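Local coordinates for protein Xcc_ctr_pt (PDB 6NJW) that probably cleaves DNA by two-metal catalysis as a Class 2 OLD family nuclease, this chain being its C-terminal region with the Toprim domain, at residues 72-84 with 119-133. Sequence-based numbering, arbitrary orientation.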
# COMPACT_ATOMS: atom_id res chain seq x y z
N GLY A 72 19.11 3.29 -13.67
CA GLY A 72 18.77 1.90 -13.87
C GLY A 72 17.93 1.78 -15.12
O GLY A 72 18.35 2.23 -16.19
N LEU A 73 16.73 1.22 -15.00
CA LEU A 73 15.85 1.04 -16.15
C LEU A 73 14.99 2.26 -16.47
O LEU A 73 14.41 2.31 -17.57
CB LEU A 73 14.93 -0.16 -15.91
CG LEU A 73 15.62 -1.50 -15.76
CD1 LEU A 73 14.61 -2.62 -15.42
CD2 LEU A 73 16.38 -1.81 -17.04
N ASN A 74 14.87 3.23 -15.56
CA ASN A 74 14.13 4.47 -15.83
C ASN A 74 12.65 4.17 -16.14
O ASN A 74 12.11 4.57 -17.18
CB ASN A 74 14.79 5.28 -16.95
CG ASN A 74 14.36 6.72 -16.94
OD1 ASN A 74 14.43 7.38 -15.90
ND2 ASN A 74 13.90 7.22 -18.09
N ILE A 75 12.02 3.46 -15.22
CA ILE A 75 10.63 3.02 -15.34
C ILE A 75 9.80 3.83 -14.33
O ILE A 75 10.20 3.92 -13.16
CB ILE A 75 10.50 1.51 -15.06
CG1 ILE A 75 11.14 0.68 -16.19
CG2 ILE A 75 9.06 1.06 -14.89
CD1 ILE A 75 11.13 -0.80 -15.90
N PRO A 76 8.67 4.41 -14.74
CA PRO A 76 7.81 5.09 -13.76
C PRO A 76 7.39 4.16 -12.63
O PRO A 76 7.01 3.01 -12.86
CB PRO A 76 6.61 5.54 -14.60
CG PRO A 76 7.04 5.46 -16.03
CD PRO A 76 8.11 4.41 -16.10
N HIS A 77 7.46 4.65 -11.40
CA HIS A 77 7.10 3.82 -10.26
C HIS A 77 6.61 4.70 -9.13
O HIS A 77 6.85 5.91 -9.11
CB HIS A 77 8.29 2.96 -9.79
CG HIS A 77 9.45 3.79 -9.35
ND1 HIS A 77 10.33 4.35 -10.25
CD2 HIS A 77 9.84 4.20 -8.12
CE1 HIS A 77 11.23 5.07 -9.58
NE2 HIS A 77 10.95 4.99 -8.30
N VAL A 78 5.91 4.08 -8.18
CA VAL A 78 5.43 4.76 -6.99
C VAL A 78 5.78 3.89 -5.79
O VAL A 78 6.12 2.72 -5.92
CB VAL A 78 3.91 5.02 -7.06
CG1 VAL A 78 3.60 6.01 -8.18
CG2 VAL A 78 3.14 3.71 -7.28
N ILE A 79 5.68 4.47 -4.59
CA ILE A 79 5.92 3.74 -3.35
C ILE A 79 4.75 3.95 -2.40
O ILE A 79 4.25 5.07 -2.28
CB ILE A 79 7.24 4.19 -2.67
CG1 ILE A 79 8.45 3.60 -3.40
CG2 ILE A 79 7.26 3.81 -1.18
CD1 ILE A 79 9.78 4.26 -2.98
N LEU A 80 4.34 2.89 -1.72
CA LEU A 80 3.37 2.93 -0.63
C LEU A 80 4.05 2.37 0.60
O LEU A 80 4.49 1.21 0.60
CB LEU A 80 2.12 2.10 -0.96
CG LEU A 80 1.33 2.64 -2.15
CD1 LEU A 80 0.34 1.63 -2.71
CD2 LEU A 80 0.60 3.86 -1.63
N THR A 81 4.15 3.18 1.66
CA THR A 81 4.84 2.71 2.85
C THR A 81 4.19 3.33 4.08
O THR A 81 3.43 4.30 3.98
CB THR A 81 6.34 3.04 2.78
OG1 THR A 81 7.05 2.30 3.79
CG2 THR A 81 6.58 4.52 2.94
N ASP A 82 4.49 2.75 5.25
CA ASP A 82 3.85 3.12 6.51
C ASP A 82 4.74 4.05 7.32
O ASP A 82 5.96 3.86 7.39
CB ASP A 82 3.54 1.87 7.34
CG ASP A 82 2.42 1.04 6.74
OD1 ASP A 82 1.74 1.55 5.82
OD2 ASP A 82 2.23 -0.11 7.16
N ARG A 83 4.12 5.04 7.97
CA ARG A 83 4.91 6.03 8.70
C ARG A 83 5.70 5.40 9.83
O ARG A 83 6.87 5.75 10.05
CB ARG A 83 4.02 7.15 9.25
CG ARG A 83 4.84 8.34 9.75
CD ARG A 83 3.97 9.40 10.41
NE ARG A 83 4.69 10.65 10.65
CZ ARG A 83 4.54 11.75 9.92
NH1 ARG A 83 3.70 11.75 8.90
NH2 ARG A 83 5.24 12.84 10.21
N ASP A 84 5.08 4.49 10.58
CA ASP A 84 5.71 3.79 11.71
C ASP A 84 6.10 4.74 12.84
O ASP A 84 5.23 5.32 13.50
CB ASP A 84 6.94 2.99 11.23
CG ASP A 84 6.55 1.75 10.45
OD1 ASP A 84 5.45 1.23 10.72
OD2 ASP A 84 7.32 1.31 9.56
N ILE A 119 8.82 13.89 3.85
CA ILE A 119 7.60 13.26 3.37
C ILE A 119 6.94 14.09 2.27
O ILE A 119 6.52 13.55 1.24
CB ILE A 119 6.64 13.01 4.55
CG1 ILE A 119 7.18 11.86 5.42
CG2 ILE A 119 5.25 12.67 4.06
CD1 ILE A 119 6.49 11.71 6.76
N LYS A 120 6.84 15.41 2.45
CA LYS A 120 6.17 16.20 1.41
C LYS A 120 7.04 16.35 0.15
O LYS A 120 6.50 16.47 -0.96
CB LYS A 120 5.76 17.57 1.95
CG LYS A 120 6.90 18.50 2.26
CD LYS A 120 6.34 19.75 2.98
CE LYS A 120 7.40 20.85 3.14
NZ LYS A 120 6.89 21.97 3.98
N LEU A 121 8.37 16.31 0.30
CA LEU A 121 9.22 16.22 -0.89
C LEU A 121 8.98 14.92 -1.64
O LEU A 121 8.90 14.90 -2.87
CB LEU A 121 10.69 16.33 -0.48
CG LEU A 121 11.75 16.11 -1.56
CD1 LEU A 121 11.56 17.07 -2.75
CD2 LEU A 121 13.16 16.26 -0.96
N ALA A 122 8.86 13.81 -0.90
CA ALA A 122 8.82 12.51 -1.54
C ALA A 122 7.54 12.32 -2.34
O ALA A 122 7.54 11.58 -3.34
CB ALA A 122 8.96 11.41 -0.49
N GLU A 123 6.45 13.00 -1.97
CA GLU A 123 5.22 12.91 -2.76
C GLU A 123 5.42 13.38 -4.18
O GLU A 123 4.72 12.92 -5.09
CB GLU A 123 4.09 13.71 -2.10
CG GLU A 123 3.62 13.08 -0.80
CD GLU A 123 2.28 13.61 -0.29
OE1 GLU A 123 1.73 14.55 -0.89
OE2 GLU A 123 1.78 13.08 0.71
N GLN A 124 6.36 14.30 -4.41
CA GLN A 124 6.62 14.77 -5.77
C GLN A 124 7.08 13.64 -6.68
O GLN A 124 6.83 13.66 -7.89
CB GLN A 124 7.66 15.88 -5.74
CG GLN A 124 7.18 17.19 -5.14
CD GLN A 124 8.19 18.28 -5.39
OE1 GLN A 124 8.30 18.80 -6.50
NE2 GLN A 124 8.97 18.60 -4.37
N TYR A 125 7.74 12.63 -6.11
CA TYR A 125 8.25 11.52 -6.90
C TYR A 125 7.32 10.32 -6.85
O TYR A 125 7.71 9.22 -7.26
CB TYR A 125 9.66 11.14 -6.41
CG TYR A 125 10.62 12.28 -6.63
CD1 TYR A 125 11.13 12.55 -7.89
CD2 TYR A 125 10.97 13.14 -5.59
CE1 TYR A 125 12.00 13.61 -8.10
CE2 TYR A 125 11.83 14.20 -5.79
CZ TYR A 125 12.34 14.43 -7.04
OH TYR A 125 13.19 15.50 -7.23
N GLY A 126 6.10 10.50 -6.34
CA GLY A 126 5.17 9.38 -6.25
C GLY A 126 5.37 8.45 -5.08
O GLY A 126 4.94 7.30 -5.14
N TYR A 127 6.00 8.91 -4.00
CA TYR A 127 6.24 8.08 -2.83
C TYR A 127 5.33 8.57 -1.71
O TYR A 127 5.44 9.72 -1.29
CB TYR A 127 7.71 8.16 -2.40
CG TYR A 127 8.74 7.82 -3.49
CD1 TYR A 127 8.40 7.04 -4.59
CD2 TYR A 127 10.06 8.30 -3.40
CE1 TYR A 127 9.35 6.73 -5.58
CE2 TYR A 127 11.01 8.01 -4.38
CZ TYR A 127 10.66 7.22 -5.46
OH TYR A 127 11.62 6.92 -6.41
N PHE A 128 4.44 7.70 -1.23
CA PHE A 128 3.34 8.15 -0.38
C PHE A 128 3.33 7.35 0.92
O PHE A 128 3.57 6.14 0.91
CB PHE A 128 1.97 8.01 -1.09
CG PHE A 128 1.82 8.94 -2.26
CD1 PHE A 128 1.50 10.28 -2.06
CD2 PHE A 128 2.05 8.50 -3.55
CE1 PHE A 128 1.39 11.15 -3.15
CE2 PHE A 128 1.95 9.35 -4.63
CZ PHE A 128 1.62 10.68 -4.44
N VAL A 129 3.06 8.04 2.03
CA VAL A 129 3.11 7.41 3.34
C VAL A 129 1.71 7.41 3.95
O VAL A 129 0.95 8.37 3.82
CB VAL A 129 4.14 8.08 4.28
CG1 VAL A 129 5.48 8.24 3.59
CG2 VAL A 129 3.66 9.42 4.75
N ASN A 130 1.37 6.30 4.59
CA ASN A 130 0.14 6.19 5.36
C ASN A 130 0.46 6.42 6.83
O ASN A 130 1.43 5.86 7.37
CB ASN A 130 -0.47 4.81 5.17
CG ASN A 130 -1.73 4.61 5.98
OD1 ASN A 130 -2.52 5.53 6.15
ND2 ASN A 130 -1.93 3.39 6.47
N GLU A 131 -0.37 7.22 7.49
CA GLU A 131 -0.15 7.51 8.90
C GLU A 131 -0.64 6.39 9.82
O GLU A 131 -0.31 6.40 11.01
CB GLU A 131 -0.82 8.84 9.28
CG GLU A 131 -0.51 9.98 8.32
CD GLU A 131 0.91 10.52 8.50
OE1 GLU A 131 1.33 10.69 9.66
OE2 GLU A 131 1.60 10.77 7.47
N ASN A 132 -1.39 5.43 9.29
CA ASN A 132 -1.79 4.24 10.02
C ASN A 132 -1.07 3.04 9.42
O ASN A 132 -0.14 3.18 8.62
CB ASN A 132 -3.32 4.08 9.95
CG ASN A 132 -3.88 3.24 11.10
OD1 ASN A 132 -3.15 2.52 11.78
ND2 ASN A 132 -5.20 3.33 11.32
N THR A 133 -1.49 1.84 9.81
CA THR A 133 -1.19 0.63 9.07
C THR A 133 -2.47 0.15 8.40
O THR A 133 -3.58 0.49 8.82
CB THR A 133 -0.61 -0.46 9.98
OG1 THR A 133 -1.45 -0.61 11.13
CG2 THR A 133 0.80 -0.09 10.43
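Tyr-127 lays its ring across the strand neighbour Ile-79 and reaches on to His-77, two residues back. Ile-79 CD1 sits over one ring face, 3.6 Å from the centroid of the Tyr-127 ring in a CH-pi contact, while Tyr-125 CB approaches the opposite face. At the rim, Tyr-127 OH and His-77 NE2 share a hydrogen bond of 2.8 Å. The imidazole is held from both ends, because His-77 ND1 donates almost straight (177°) to Ile-75 O in the ring plane; with chi1 61°, the ring stands between the backbone N and the carbonyl carbon of His-77, and from there NE2 meets the phenol oxygen.

Strands 77-82 and 127-130 pair in parallel, from Ile-79 N bonding Gly-126 O to Arg-83 N bonding Asn-130 O. Gly-126, with positive phi, closes helix 115-123 in a Schellman motif and leads directly into strand 127-130, outermost in this chain's sheet.

Beyond the strand ends, the extended Arg-83 places NH1 2.7 Å from both OE1 and OE2 of Glu-131, a salt bridge whose two hydrogen bonds are weak. Ile-119 CD1 lies over one face of the guanidinium, near its NH1 side, and Arg-83 NH2 forms a second salt bridge, to Asp-116.

Asp-82, a magnesium ligand together with Tyr-209, lies alongside Asn-130, its OD2 3.6 Å from Thr-133 CG2. Strand 77-82 runs between strands 22-26 and 127-130 of the parallel Toprim sheet, with helix 208-226 packed on Leu-80 and Asn-130 and helix 62-68 on Ile-79 and Tyr-127.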